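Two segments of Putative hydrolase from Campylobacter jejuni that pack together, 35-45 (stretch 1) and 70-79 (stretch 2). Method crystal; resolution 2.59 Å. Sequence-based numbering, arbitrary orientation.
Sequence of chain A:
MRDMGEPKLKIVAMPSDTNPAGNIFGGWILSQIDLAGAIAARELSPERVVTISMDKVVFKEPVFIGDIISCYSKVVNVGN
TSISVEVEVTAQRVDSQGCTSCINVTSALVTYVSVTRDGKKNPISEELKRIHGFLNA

Stretch 1 (35-45) LAGAIAARELS
Stretch 2 70-79: SCYSKVVNVG

Stretch 1 enters as a helix already under way at Leu35, with phi/psi close to -65/-42 through Ala41; stretch 2 is a strand from Ser70 to Val78, also continuing from earlier in the chain. The helix and strand axes approach to 7.9 Å and run in broadly the same direction, their N-to-C vectors 39° apart with a signed crossing angle of -39°. Register is set by CA-CA separations of 6.1 Å for Ala36-Cys71, 6.1 Å for Gly37-Ser73 and 8.6 Å for Leu44-Val78, so the backbones are tightest at the early end. Together the stretches bury 333 Å².

Within stretch 1, i-to-i+4 bonds link Ile39 N to Leu35 O (3.2 Å), Ala41 N to Gly37 O (2.9 Å) and Arg42 N to Ala38 O (2.8 Å), with a weak one from Ala40 N to Ala36 O (3.4 Å). The spacing then shortens to i-to-i+3: Glu43 N to Ala40 O is 3.3 Å and Leu44 N to Ala41 O is 2.9 Å. Leu44 itself sits at -104/-6. The strand is extended except at Val76 (-100/-34), a local departure after which Val78, at -132/129, again directs its CA-to-CB bond toward stretch 1.

The apolar contacts follow the helical repeat: Ala36, Ala40 and Leu44, four residues apart, all point CA-to-CB toward the strand. In return, Cys71, Ser73 and Val75 point toward the helix, while the alternate residues Tyr72 and Lys74 point away. Small side chains suit the close backbones: Ala36 CB lies 3.4 Å from Cys71 CB (chi1 m, -57°), and Ala40 CB lies 3.5 Å from Ser73 CB. Farther along, branched side chains span the gap. Val75 (chi1 t, 179°) places CG2 4.4 Å from Ala40 CB and CG1 3.8 Å from Leu44 CD1. The same Leu44 CD1 approaches Val78 CG2 (Val78 chi1 t, 180°) to 3.5 Å, so one methyl touches both valines. Leu44 has chi1 -81° (m) and chi2 144°, between wells.

Polar bonding across the interface is limited to one weak hydrogen bond, in which Ser73 OG donates to Ala36 O at 3.3 Å. Ser73 chi1 of -58° (m) brings the hydroxyl to this carbonyl, which also accepts the weak bond from Ala40 N. Neighbouring Gly37 lacks a side chain, and its N is 4.1 Å from Ser73 OG, a proximity rather than a bond.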

# COMPACT_ATOMS: atom_id res chain seq x y z
N LEU A 35 6.27 16.02 -2.37
CA LEU A 35 6.24 15.79 -3.82
C LEU A 35 5.85 17.02 -4.65
O LEU A 35 6.45 17.27 -5.70
CB LEU A 35 5.33 14.61 -4.15
CG LEU A 35 5.83 13.21 -3.78
CD1 LEU A 35 4.72 12.18 -4.01
CD2 LEU A 35 7.11 12.83 -4.53
N ALA A 36 4.84 17.76 -4.19
CA ALA A 36 4.37 18.97 -4.88
C ALA A 36 5.42 20.07 -4.88
O ALA A 36 5.61 20.76 -5.88
CB ALA A 36 3.09 19.47 -4.26
N GLY A 37 6.11 20.24 -3.75
CA GLY A 37 7.21 21.19 -3.64
C GLY A 37 8.32 20.85 -4.62
O GLY A 37 8.87 21.73 -5.27
N ALA A 38 8.63 19.56 -4.73
CA ALA A 38 9.71 19.08 -5.58
C ALA A 38 9.47 19.41 -7.06
O ALA A 38 10.40 19.85 -7.76
CB ALA A 38 9.91 17.59 -5.39
N ILE A 39 8.23 19.21 -7.52
CA ILE A 39 7.84 19.57 -8.89
C ILE A 39 8.11 21.05 -9.15
O ILE A 39 8.57 21.41 -10.24
CB ILE A 39 6.35 19.26 -9.16
CG1 ILE A 39 6.12 17.74 -9.24
CG2 ILE A 39 5.87 19.92 -10.48
CD1 ILE A 39 4.68 17.35 -9.10
N ALA A 40 7.82 21.89 -8.16
CA ALA A 40 8.03 23.33 -8.26
C ALA A 40 9.51 23.66 -8.28
O ALA A 40 9.95 24.49 -9.08
CB ALA A 40 7.33 24.06 -7.14
N ALA A 41 10.27 23.02 -7.40
CA ALA A 41 11.72 23.23 -7.30
C ALA A 41 12.47 22.76 -8.55
O ALA A 41 13.45 23.38 -8.95
CB ALA A 41 12.27 22.55 -6.06
N ARG A 42 12.01 21.67 -9.17
CA ARG A 42 12.62 21.15 -10.39
C ARG A 42 12.47 22.09 -11.61
O ARG A 42 13.23 21.96 -12.57
CB ARG A 42 12.13 19.74 -10.73
CG ARG A 42 12.92 18.64 -10.03
CD ARG A 42 12.64 17.26 -10.63
NE ARG A 42 11.21 16.95 -10.62
CZ ARG A 42 10.55 16.40 -9.60
NH1 ARG A 42 11.18 16.07 -8.47
NH2 ARG A 42 9.24 16.17 -9.71
N GLU A 43 11.52 23.02 -11.57
CA GLU A 43 11.48 24.10 -12.56
C GLU A 43 12.79 24.91 -12.60
O GLU A 43 13.13 25.55 -13.61
CB GLU A 43 10.32 25.05 -12.29
CG GLU A 43 8.97 24.55 -12.76
CD GLU A 43 7.81 25.36 -12.19
OE1 GLU A 43 6.64 24.97 -12.43
OE2 GLU A 43 8.07 26.38 -11.50
N LEU A 44 13.53 24.87 -11.48
CA LEU A 44 14.83 25.51 -11.40
C LEU A 44 15.97 24.50 -11.48
O LEU A 44 17.13 24.89 -11.55
CB LEU A 44 14.93 26.34 -10.12
CG LEU A 44 14.26 27.70 -10.26
CD1 LEU A 44 13.59 28.11 -8.97
CD2 LEU A 44 15.27 28.74 -10.71
N SER A 45 15.61 23.22 -11.49
CA SER A 45 16.58 22.13 -11.49
C SER A 45 15.93 20.85 -12.03
O SER A 45 15.61 19.94 -11.25
CB SER A 45 17.09 21.90 -10.07
OG SER A 45 17.91 20.75 -9.99
N SER A 70 -5.57 19.50 -3.39
CA SER A 70 -4.77 20.23 -4.36
C SER A 70 -3.60 20.86 -3.63
O SER A 70 -3.78 21.48 -2.58
CB SER A 70 -5.62 21.30 -5.05
OG SER A 70 -6.60 20.69 -5.88
N CYS A 71 -2.41 20.67 -4.18
CA CYS A 71 -1.19 21.23 -3.61
C CYS A 71 -0.65 22.28 -4.55
O CYS A 71 -0.24 21.98 -5.67
CB CYS A 71 -0.13 20.14 -3.41
SG CYS A 71 -0.64 18.78 -2.37
N TYR A 72 -0.64 23.51 -4.05
CA TYR A 72 -0.12 24.65 -4.76
C TYR A 72 1.27 24.99 -4.24
O TYR A 72 1.57 24.76 -3.07
CB TYR A 72 -1.04 25.85 -4.56
CG TYR A 72 -2.44 25.63 -5.07
CD1 TYR A 72 -3.41 25.03 -4.26
CD2 TYR A 72 -2.80 26.03 -6.37
CE1 TYR A 72 -4.71 24.83 -4.74
CE2 TYR A 72 -4.10 25.84 -6.85
CZ TYR A 72 -5.04 25.24 -6.03
OH TYR A 72 -6.32 25.06 -6.49
N SER A 73 2.10 25.54 -5.11
CA SER A 73 3.47 25.85 -4.77
C SER A 73 3.90 27.22 -5.25
O SER A 73 3.52 27.66 -6.34
CB SER A 73 4.39 24.81 -5.37
OG SER A 73 4.02 23.52 -4.90
N LYS A 74 4.68 27.90 -4.41
CA LYS A 74 5.38 29.10 -4.84
C LYS A 74 6.85 29.04 -4.41
O LYS A 74 7.16 28.96 -3.22
CB LYS A 74 4.70 30.36 -4.31
CG LYS A 74 5.31 31.64 -4.88
CD LYS A 74 4.46 32.87 -4.62
CE LYS A 74 5.26 34.15 -4.87
NZ LYS A 74 5.62 34.36 -6.31
N VAL A 75 7.74 29.07 -5.39
CA VAL A 75 9.16 29.20 -5.11
C VAL A 75 9.36 30.56 -4.49
O VAL A 75 9.08 31.59 -5.09
CB VAL A 75 10.03 29.03 -6.36
CG1 VAL A 75 11.50 29.20 -6.01
CG2 VAL A 75 9.78 27.67 -6.98
N VAL A 76 9.84 30.54 -3.26
CA VAL A 76 9.93 31.70 -2.40
C VAL A 76 11.37 32.24 -2.42
O VAL A 76 11.58 33.45 -2.34
CB VAL A 76 9.47 31.30 -0.96
CG1 VAL A 76 10.13 32.15 0.14
CG2 VAL A 76 7.96 31.34 -0.86
N ASN A 77 12.34 31.34 -2.54
CA ASN A 77 13.74 31.71 -2.50
C ASN A 77 14.64 30.76 -3.28
O ASN A 77 14.42 29.56 -3.32
CB ASN A 77 14.22 31.78 -1.06
CG ASN A 77 15.16 32.93 -0.83
OD1 ASN A 77 14.74 34.01 -0.38
ND2 ASN A 77 16.43 32.74 -1.16
N VAL A 78 15.67 31.33 -3.90
CA VAL A 78 16.65 30.55 -4.64
C VAL A 78 18.04 31.01 -4.22
O VAL A 78 18.33 32.21 -4.23
CB VAL A 78 16.48 30.69 -6.17
CG1 VAL A 78 17.52 29.88 -6.91
CG2 VAL A 78 15.09 30.26 -6.61
N GLY A 79 18.88 30.06 -3.85
CA GLY A 79 20.25 30.34 -3.47
C GLY A 79 21.16 29.91 -4.60
O GLY A 79 20.79 30.00 -5.76